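Local coordinates for protein Cas13d (uncultured Ruminococcus sp, PDB 6IV9) that binds CRISPR RNA as a Cas13d effector and, through its two HEPN domains, takes part in crRNA maturation and target RNA cleavage, at residues 281-286 against 304-309; 185-190 against 289-294. The protein carries 2 engineered substitutions. All coordinates share one frame; numbering follows the deposited sequence.

Contact 1: 281-286 against 304-309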
ATOM      1  N   LEU A 281     -11.985  -9.552 -12.395  1.00 23.65           N
ATOM      2  CA  LEU A 281     -11.019 -10.664 -12.253  1.00 23.76           C
ATOM      3  C   LEU A 281     -10.116 -10.752 -13.481  1.00 25.84           C
ATOM      4  O   LEU A 281      -8.950 -10.901 -13.326  1.00 24.22           O
ATOM      5  CB  LEU A 281     -11.797 -11.965 -12.082  1.00 27.88           C
ATOM      6  CG  LEU A 281     -12.724 -12.019 -10.881  1.00 33.08           C
ATOM      7  CD1 LEU A 281     -13.384 -13.372 -10.787  1.00 35.29           C
ATOM      8  CD2 LEU A 281     -11.984 -11.704  -9.612  1.00 35.74           C
ATOM      9  N   ALA A 282     -10.691 -10.637 -14.664  1.00 25.86           N
ATOM     10  CA  ALA A 282      -9.907 -10.717 -15.909  1.00 26.86           C
ATOM     11  C   ALA A 282      -8.889  -9.572 -15.950  1.00 21.68           C
ATOM     12  O   ALA A 282      -7.810  -9.780 -16.419  1.00 25.99           O
ATOM     13  CB  ALA A 282     -10.839 -10.672 -17.080  1.00 29.15           C
ATOM     14  N   ILE A 283      -9.274  -8.383 -15.517  1.00 22.70           N
ATOM     15  CA  ILE A 283      -8.319  -7.239 -15.503  1.00 23.92           C
ATOM     16  C   ILE A 283      -7.187  -7.529 -14.517  1.00 25.44           C
ATOM     17  O   ILE A 283      -6.059  -7.327 -14.859  1.00 27.79           O
ATOM     18  CB  ILE A 283      -9.031  -5.917 -15.196  1.00 23.71           C
ATOM     19  CG1 ILE A 283      -9.849  -5.451 -16.394  1.00 25.19           C
ATOM     20  CG2 ILE A 283      -8.032  -4.869 -14.771  1.00 25.85           C
ATOM     21  CD1 ILE A 283     -10.833  -4.381 -16.082  1.00 25.68           C
ATOM     22  N   VAL A 284      -7.517  -8.063 -13.348  1.00 27.51           N
ATOM     23  CA  VAL A 284      -6.479  -8.405 -12.343  1.00 24.10           C
ATOM     24  C   VAL A 284      -5.546  -9.442 -12.968  1.00 24.62           C
ATOM     25  O   VAL A 284      -4.365  -9.297 -12.842  1.00 24.66           O
ATOM     26  CB  VAL A 284      -7.126  -8.940 -11.057  1.00 25.04           C
ATOM     27  CG1 VAL A 284      -6.122  -9.651 -10.180  1.00 29.00           C
ATOM     28  CG2 VAL A 284      -7.814  -7.842 -10.281  1.00 25.36           C
ATOM     29  N   GLY A 285      -6.096 -10.428 -13.658  1.00 25.36           N
ATOM     30  CA  GLY A 285      -5.275 -11.461 -14.307  1.00 25.28           C
ATOM     31  C   GLY A 285      -4.362 -10.866 -15.364  1.00 26.80           C
ATOM     32  O   GLY A 285      -3.227 -11.279 -15.455  1.00 28.53           O
ATOM     33  N   GLN A 286      -4.872  -9.916 -16.128  1.00 25.40           N
ATOM     34  CA  GLN A 286      -4.086  -9.256 -17.196  1.00 27.56           C
ATOM     35  C   GLN A 286      -2.906  -8.499 -16.580  1.00 27.10           C
ATOM     36  O   GLN A 286      -1.812  -8.597 -17.091  1.00 28.02           O
ATOM     37  CB  GLN A 286      -5.003  -8.349 -18.010  1.00 29.64           C
ATOM     38  CG  GLN A 286      -4.283  -7.253 -18.768  1.00 34.81           C
ATOM     39  CD  GLN A 286      -3.516  -7.755 -19.964  1.00 37.56           C
ATOM     40  OE1 GLN A 286      -3.726  -8.845 -20.450  1.00 35.72           O
ATOM     41  NE2 GLN A 286      -2.605  -6.934 -20.440  1.00 38.99           N
ATOM     42  N   TYR A 304       0.109  -0.706 -19.890  1.00 26.62           N
ATOM     43  CA  TYR A 304      -0.378   0.689 -19.893  1.00 28.98           C
ATOM     44  C   TYR A 304      -1.355   0.987 -21.023  1.00 32.10           C
ATOM     45  O   TYR A 304      -1.938   2.028 -20.975  1.00 39.00           O
ATOM     46  CB  TYR A 304       0.826   1.624 -19.897  1.00 28.71           C
ATOM     47  CG  TYR A 304       1.773   1.322 -18.773  1.00 26.84           C
ATOM     48  CD1 TYR A 304       1.426   1.614 -17.473  1.00 29.03           C
ATOM     49  CD2 TYR A 304       2.982   0.702 -18.995  1.00 27.12           C
ATOM     50  CE1 TYR A 304       2.265   1.320 -16.419  1.00 31.37           C
ATOM     51  CE2 TYR A 304       3.840   0.409 -17.955  1.00 29.25           C
ATOM     52  CZ  TYR A 304       3.482   0.725 -16.662  1.00 28.60           C
ATOM     53  OH  TYR A 304       4.299   0.456 -15.619  1.00 30.07           O
ATOM     54  N   SER A 305      -1.504   0.099 -21.991  1.00 31.50           N
ATOM     55  CA  SER A 305      -2.402   0.395 -23.132  1.00 33.96           C
ATOM     56  C   SER A 305      -3.624  -0.522 -23.194  1.00 31.96           C
ATOM     57  O   SER A 305      -4.612  -0.101 -23.737  1.00 32.19           O
ATOM     58  CB  SER A 305      -1.626   0.292 -24.403  1.00 33.93           C
ATOM     59  OG  SER A 305      -1.151  -1.017 -24.579  1.00 32.92           O
ATOM     60  N   PHE A 306      -3.569  -1.683 -22.555  1.00 32.48           N
ATOM     61  CA  PHE A 306      -4.615  -2.721 -22.731  1.00 30.23           C
ATOM     62  C   PHE A 306      -6.012  -2.222 -22.376  1.00 30.32           C
ATOM     63  O   PHE A 306      -6.929  -2.608 -23.068  1.00 32.88           O
ATOM     64  CB  PHE A 306      -4.242  -4.021 -22.016  1.00 29.09           C
ATOM     65  CG  PHE A 306      -4.713  -4.109 -20.589  1.00 28.15           C
ATOM     66  CD1 PHE A 306      -6.008  -4.481 -20.304  1.00 28.82           C
ATOM     67  CD2 PHE A 306      -3.907  -3.705 -19.545  1.00 29.72           C
ATOM     68  CE1 PHE A 306      -6.468  -4.528 -19.004  1.00 32.15           C
ATOM     69  CE2 PHE A 306      -4.370  -3.745 -18.243  1.00 31.70           C
ATOM     70  CZ  PHE A 306      -5.645  -4.160 -17.975  1.00 30.64           C
ATOM     71  N   ILE A 307      -6.147  -1.401 -21.345  1.00 30.23           N
ATOM     72  CA  ILE A 307      -7.507  -1.007 -20.886  1.00 30.52           C
ATOM     73  C   ILE A 307      -8.246  -0.243 -21.977  1.00 36.45           C
ATOM     74  O   ILE A 307      -9.451  -0.295 -21.969  1.00 32.72           O
ATOM     75  CB  ILE A 307      -7.518  -0.284 -19.531  1.00 33.47           C
ATOM     76  CG1 ILE A 307      -8.891  -0.388 -18.872  1.00 33.61           C
ATOM     77  CG2 ILE A 307      -7.065   1.150 -19.657  1.00 31.15           C
ATOM     78  CD1 ILE A 307      -9.340  -1.793 -18.637  1.00 37.34           C
ATOM     79  N   ASN A 308      -7.516   0.487 -22.811  1.00 34.01           N
ATOM     80  CA  ASN A 308      -8.140   1.278 -23.900  1.00 33.72           C
ATOM     81  C   ASN A 308      -8.256   0.457 -25.188  1.00 36.11           C
ATOM     82  O   ASN A 308      -8.894   0.932 -26.085  1.00 37.99           O
ATOM     83  CB  ASN A 308      -7.359   2.566 -24.154  1.00 34.34           C
ATOM     84  CG  ASN A 308      -7.308   3.456 -22.937  1.00 34.47           C
ATOM     85  OD1 ASN A 308      -8.254   4.151 -22.629  1.00 40.84           O
ATOM     86  ND2 ASN A 308      -6.209   3.416 -22.224  1.00 42.91           N
ATOM     87  N   ASN A 309      -7.663  -0.727 -25.237  1.00 32.87           N
ATOM     88  CA  ASN A 309      -7.640  -1.562 -26.462  1.00 38.13           C
ATOM     89  C   ASN A 309      -8.553  -2.785 -26.378  1.00 39.24           C
ATOM     90  O   ASN A 309      -8.898  -3.309 -27.414  1.00 34.09           O
ATOM     91  CB  ASN A 309      -6.231  -2.057 -26.749  1.00 40.54           C
ATOM     92  CG  ASN A 309      -5.308  -0.940 -27.157  1.00 50.31           C
ATOM     93  OD1 ASN A 309      -5.760   0.141 -27.494  1.00 49.90           O
ATOM     94  ND2 ASN A 309      -4.016  -1.198 -27.104  1.00 49.37           N
TER
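Q286 lies across the ring of F306, and this pair carries most of the contact. It is a CH-pi interaction. Q286 CG sits 3.3 Å from the centroid of the F306 ring and only 4° off the ring normal, so the methylene is centred over one face. CG stands anti to the backbone N (chi1 158°), and a bend at chi2 carries the amide on toward the CB side of the ring. There Q286 NE2 comes within 3.5 Å of F306 CG. Amide and ring are not stacked flat: their planes lie 49° apart. The two side chains run past each other in opposite directions.

The polar end of Q286 is held by outside partners. OE1 bonds to R216 and NE2 to D302, which fixes the rotation of the buried amide and satisfies both of its ends.

Apolar packing completes the contact. I283 CG2 meets the edge of the same ring, 4.1 Å from F306 CZ. Next to it the two isoleucines touch through their terminal methyls, I283 CD1 to I307 CD1 at 3.9 Å. With an alanine at F306, Q286 CG is likely to lose the aromatic face it rests on, and a gap to open beside I283 CG2.

The contact is buried. It closes the short connection that follows helix 267-291 back onto that helix, so that 304-309 packs against the turn at 281-286. Helix 497-505 lies next to it, with M501 touching both I283 and F306. Helix 312-330 borders it through Y314, on I283, and L318, on I307. At the start of the later segment, Y304 reaches helix 168-197 and bonds to E180.

Contact 2: 185-190 against 289-294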
ATOM      1  N   VAL A 185       3.252  -6.529  -6.131  1.00 22.18           N
ATOM      2  CA  VAL A 185       2.874  -6.914  -4.748  1.00 22.88           C
ATOM      3  C   VAL A 185       1.350  -7.034  -4.632  1.00 21.77           C
ATOM      4  O   VAL A 185       0.886  -8.036  -4.188  1.00 21.28           O
ATOM      5  CB  VAL A 185       3.370  -5.844  -3.762  1.00 24.10           C
ATOM      6  CG1 VAL A 185       2.714  -5.997  -2.412  1.00 26.30           C
ATOM      7  CG2 VAL A 185       4.877  -5.813  -3.642  1.00 24.02           C
ATOM      8  N   TYR A 186       0.622  -6.007  -5.040  1.00 19.19           N
ATOM      9  CA  TYR A 186      -0.856  -6.011  -4.887  1.00 23.09           C
ATOM     10  C   TYR A 186      -1.563  -7.063  -5.740  1.00 24.14           C
ATOM     11  O   TYR A 186      -2.465  -7.662  -5.246  1.00 22.05           O
ATOM     12  CB  TYR A 186      -1.421  -4.591  -4.835  1.00 22.38           C
ATOM     13  CG  TYR A 186      -0.974  -3.945  -3.560  1.00 22.89           C
ATOM     14  CD1 TYR A 186      -1.513  -4.328  -2.351  1.00 30.66           C
ATOM     15  CD2 TYR A 186       0.088  -3.076  -3.552  1.00 23.55           C
ATOM     16  CE1 TYR A 186      -1.058  -3.795  -1.166  1.00 32.69           C
ATOM     17  CE2 TYR A 186       0.542  -2.514  -2.378  1.00 27.68           C
ATOM     18  CZ  TYR A 186      -0.025  -2.880  -1.180  1.00 32.23           C
ATOM     19  OH  TYR A 186       0.450  -2.361  -0.024  1.00 34.45           O
ATOM     20  N   VAL A 187      -1.172  -7.244  -6.993  1.00 22.53           N
ATOM     21  CA  VAL A 187      -1.848  -8.307  -7.792  1.00 23.99           C
ATOM     22  C   VAL A 187      -1.547  -9.673  -7.176  1.00 23.32           C
ATOM     23  O   VAL A 187      -2.400 -10.514  -7.189  1.00 23.83           O
ATOM     24  CB  VAL A 187      -1.552  -8.258  -9.297  1.00 28.10           C
ATOM     25  CG1 VAL A 187      -2.055  -6.973  -9.912  1.00 36.65           C
ATOM     26  CG2 VAL A 187      -0.101  -8.493  -9.609  1.00 28.01           C
ATOM     27  N   THR A 188      -0.339  -9.862  -6.673  1.00 23.24           N
ATOM     28  CA  THR A 188      -0.025 -11.166  -6.060  1.00 22.13           C
ATOM     29  C   THR A 188      -0.954 -11.379  -4.863  1.00 22.14           C
ATOM     30  O   THR A 188      -1.517 -12.430  -4.743  1.00 24.15           O
ATOM     31  CB  THR A 188       1.448 -11.248  -5.650  1.00 23.43           C
ATOM     32  OG1 THR A 188       2.247 -11.219  -6.820  1.00 25.07           O
ATOM     33  CG2 THR A 188       1.753 -12.504  -4.868  1.00 25.99           C
ATOM     34  N   ASN A 189      -1.111 -10.364  -4.031  1.00 22.05           N
ATOM     35  CA  ASN A 189      -1.991 -10.485  -2.848  1.00 22.12           C
ATOM     36  C   ASN A 189      -3.448 -10.700  -3.273  1.00 24.14           C
ATOM     37  O   ASN A 189      -4.103 -11.507  -2.670  1.00 22.63           O
ATOM     38  CB  ASN A 189      -1.875  -9.258  -1.951  1.00 21.29           C
ATOM     39  CG  ASN A 189      -0.543  -9.185  -1.249  1.00 24.06           C
ATOM     40  OD1 ASN A 189       0.224 -10.111  -1.306  1.00 24.28           O
ATOM     41  ND2 ASN A 189      -0.275  -8.085  -0.586  1.00 26.07           N
ATOM     42  N   ILE A 190      -3.927  -9.946  -4.251  1.00 20.87           N
ATOM     43  CA  ILE A 190      -5.350 -10.068  -4.683  1.00 23.01           C
ATOM     44  C   ILE A 190      -5.615 -11.468  -5.249  1.00 22.10           C
ATOM     45  O   ILE A 190      -6.594 -12.064  -4.903  1.00 23.34           O
ATOM     46  CB  ILE A 190      -5.704  -8.976  -5.707  1.00 23.13           C
ATOM     47  CG1 ILE A 190      -5.599  -7.576  -5.107  1.00 23.55           C
ATOM     48  CG2 ILE A 190      -7.068  -9.260  -6.301  1.00 25.50           C
ATOM     49  CD1 ILE A 190      -5.727  -6.465  -6.105  1.00 24.61           C
ATOM     50  N   GLN A 289      -0.209 -10.846 -15.639  1.00 25.51           N
ATOM     51  CA  GLN A 289       0.525 -11.334 -16.835  1.00 26.91           C
ATOM     52  C   GLN A 289       1.531 -10.294 -17.336  1.00 26.99           C
ATOM     53  O   GLN A 289       2.330 -10.635 -18.172  1.00 29.08           O
ATOM     54  CB  GLN A 289      -0.461 -11.747 -17.921  1.00 31.31           C
ATOM     55  CG  GLN A 289      -1.246 -12.991 -17.570  1.00 32.95           C
ATOM     56  CD  GLN A 289      -2.416 -13.169 -18.502  1.00 42.17           C
ATOM     57  OE1 GLN A 289      -2.339 -12.878 -19.678  1.00 53.83           O
ATOM     58  NE2 GLN A 289      -3.522 -13.625 -17.968  1.00 44.05           N
ATOM     59  N   CYS A 290       1.400  -9.052 -16.900  1.00 25.44           N
ATOM     60  CA  CYS A 290       2.312  -7.977 -17.332  1.00 27.94           C
ATOM     61  C   CYS A 290       3.471  -7.778 -16.364  1.00 30.21           C
ATOM     62  O   CYS A 290       4.437  -7.207 -16.781  1.00 30.94           O
ATOM     63  CB  CYS A 290       1.564  -6.663 -17.416  1.00 26.85           C
ATOM     64  SG  CYS A 290       0.372  -6.640 -18.769  1.00 31.59           S
ATOM     65  N   VAL A 291       3.319  -8.172 -15.107  1.00 26.60           N
ATOM     66  CA  VAL A 291       4.407  -7.949 -14.117  1.00 26.34           C
ATOM     67  C   VAL A 291       5.085  -9.259 -13.712  1.00 29.17           C
ATOM     68  O   VAL A 291       6.028  -9.187 -12.959  1.00 28.57           O
ATOM     69  CB  VAL A 291       3.876  -7.172 -12.906  1.00 31.01           C
ATOM     70  CG1 VAL A 291       3.471  -5.769 -13.290  1.00 30.85           C
ATOM     71  CG2 VAL A 291       2.713  -7.892 -12.274  1.00 28.68           C
ATOM     72  N   PHE A 292       4.589 -10.391 -14.195  1.00 25.11           N
ATOM     73  CA  PHE A 292       5.195 -11.715 -13.920  1.00 28.77           C
ATOM     74  C   PHE A 292       5.329 -12.488 -15.234  1.00 32.15           C
ATOM     75  O   PHE A 292       4.547 -12.285 -16.118  1.00 31.62           O
ATOM     76  CB  PHE A 292       4.398 -12.481 -12.870  1.00 29.70           C
ATOM     77  CG  PHE A 292       4.571 -11.924 -11.487  1.00 28.94           C
ATOM     78  CD1 PHE A 292       5.769 -12.052 -10.817  1.00 28.71           C
ATOM     79  CD2 PHE A 292       3.546 -11.244 -10.876  1.00 30.50           C
ATOM     80  CE1 PHE A 292       5.929 -11.529  -9.549  1.00 30.67           C
ATOM     81  CE2 PHE A 292       3.709 -10.715  -9.615  1.00 27.51           C
ATOM     82  CZ  PHE A 292       4.898 -10.857  -8.958  1.00 27.63           C
ATOM     83  N   HIS A 293       6.315 -13.362 -15.324  1.00 29.80           N
ATOM     84  CA  HIS A 293       6.509 -14.113 -16.586  1.00 31.06           C
ATOM     85  C   HIS A 293       5.769 -15.447 -16.538  1.00 38.27           C
ATOM     86  O   HIS A 293       5.551 -15.982 -15.462  1.00 36.01           O
ATOM     87  CB  HIS A 293       7.997 -14.227 -16.925  1.00 36.87           C
ATOM     88  CG  HIS A 293       8.639 -12.897 -17.107  1.00 35.48           C
ATOM     89  ND1 HIS A 293       8.557 -11.910 -16.165  1.00 40.43           N
ATOM     90  CD2 HIS A 293       9.317 -12.369 -18.136  1.00 45.30           C
ATOM     91  CE1 HIS A 293       9.187 -10.846 -16.587  1.00 48.12           C
ATOM     92  NE2 HIS A 293       9.661 -11.101 -17.793  1.00 44.20           N
ATOM     93  N   ASP A 294       5.433 -15.961 -17.708  1.00 37.44           N
ATOM     94  CA  ASP A 294       4.757 -17.273 -17.819  1.00 42.94           C
ATOM     95  C   ASP A 294       5.805 -18.388 -17.750  1.00 44.46           C
ATOM     96  O   ASP A 294       6.973 -18.092 -17.576  1.00 37.89           O
ATOM     97  CB  ASP A 294       3.911 -17.361 -19.085  1.00 43.34           C
ATOM     98  CG  ASP A 294       4.704 -17.258 -20.370  1.00 47.65           C
ATOM     99  OD1 ASP A 294       5.904 -17.535 -20.357  1.00 43.35           O
ATOM    100  OD2 ASP A 294       4.100 -16.891 -21.367  1.00 54.33           O
TER
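The F292 ring meets T188, and its side chain can be followed outward from the backbone. CB directs the side chain toward helix 168-197. CG is anti to the carbonyl carbon (chi1 -73°), which carries the far end of the ring to that helix. CE2 makes the close approach, 3.2 Å from T188 OG1. The same ring atom also lies near V187 CG2, at 4.4 Å, and this methyl is at the ring edge. CZ, the tip, is 3.4 Å from T188 OG1. The T188 hydroxyl is hydrogen-bonded to A184 O in its own helix. It meets the ring obliquely, as a close van der Waals approach. The two side chains cross at about a right angle.

V291 adds an apolar touch: its CG2 meets V187 CG2 at 3.9 Å. V187 therefore packs on both V291 and F292.

The contact joins the C-terminal half of helix 168-197 to the C-terminal end of helix 267-291, where F292 leaves helical geometry. Helix 713-760 touches both segments: V746 packs on T188, and H750 bonds to V291 O.

Contacts 1 and 2 share helix 267-291 and lie with centres 12 Å apart. Contact 1 uses 281-286 of this helix and contact 2 its last turn and the residues after it. They meet directly at V284 CG1 and I190 CG2, 4.0 Å apart, so helix 168-197 packs along both parts. Contact 1 packs the chain that follows the helix against it; contact 2 ties the helix end to a distant part of the sequence. The nearest atom of contact 2 is about 7 Å from the bound RNA, against about 14 Å for contact 1. H293 of contact 2 probably ends a HEPN R-X4-H motif whose arginine position holds an alanine, likely engineered.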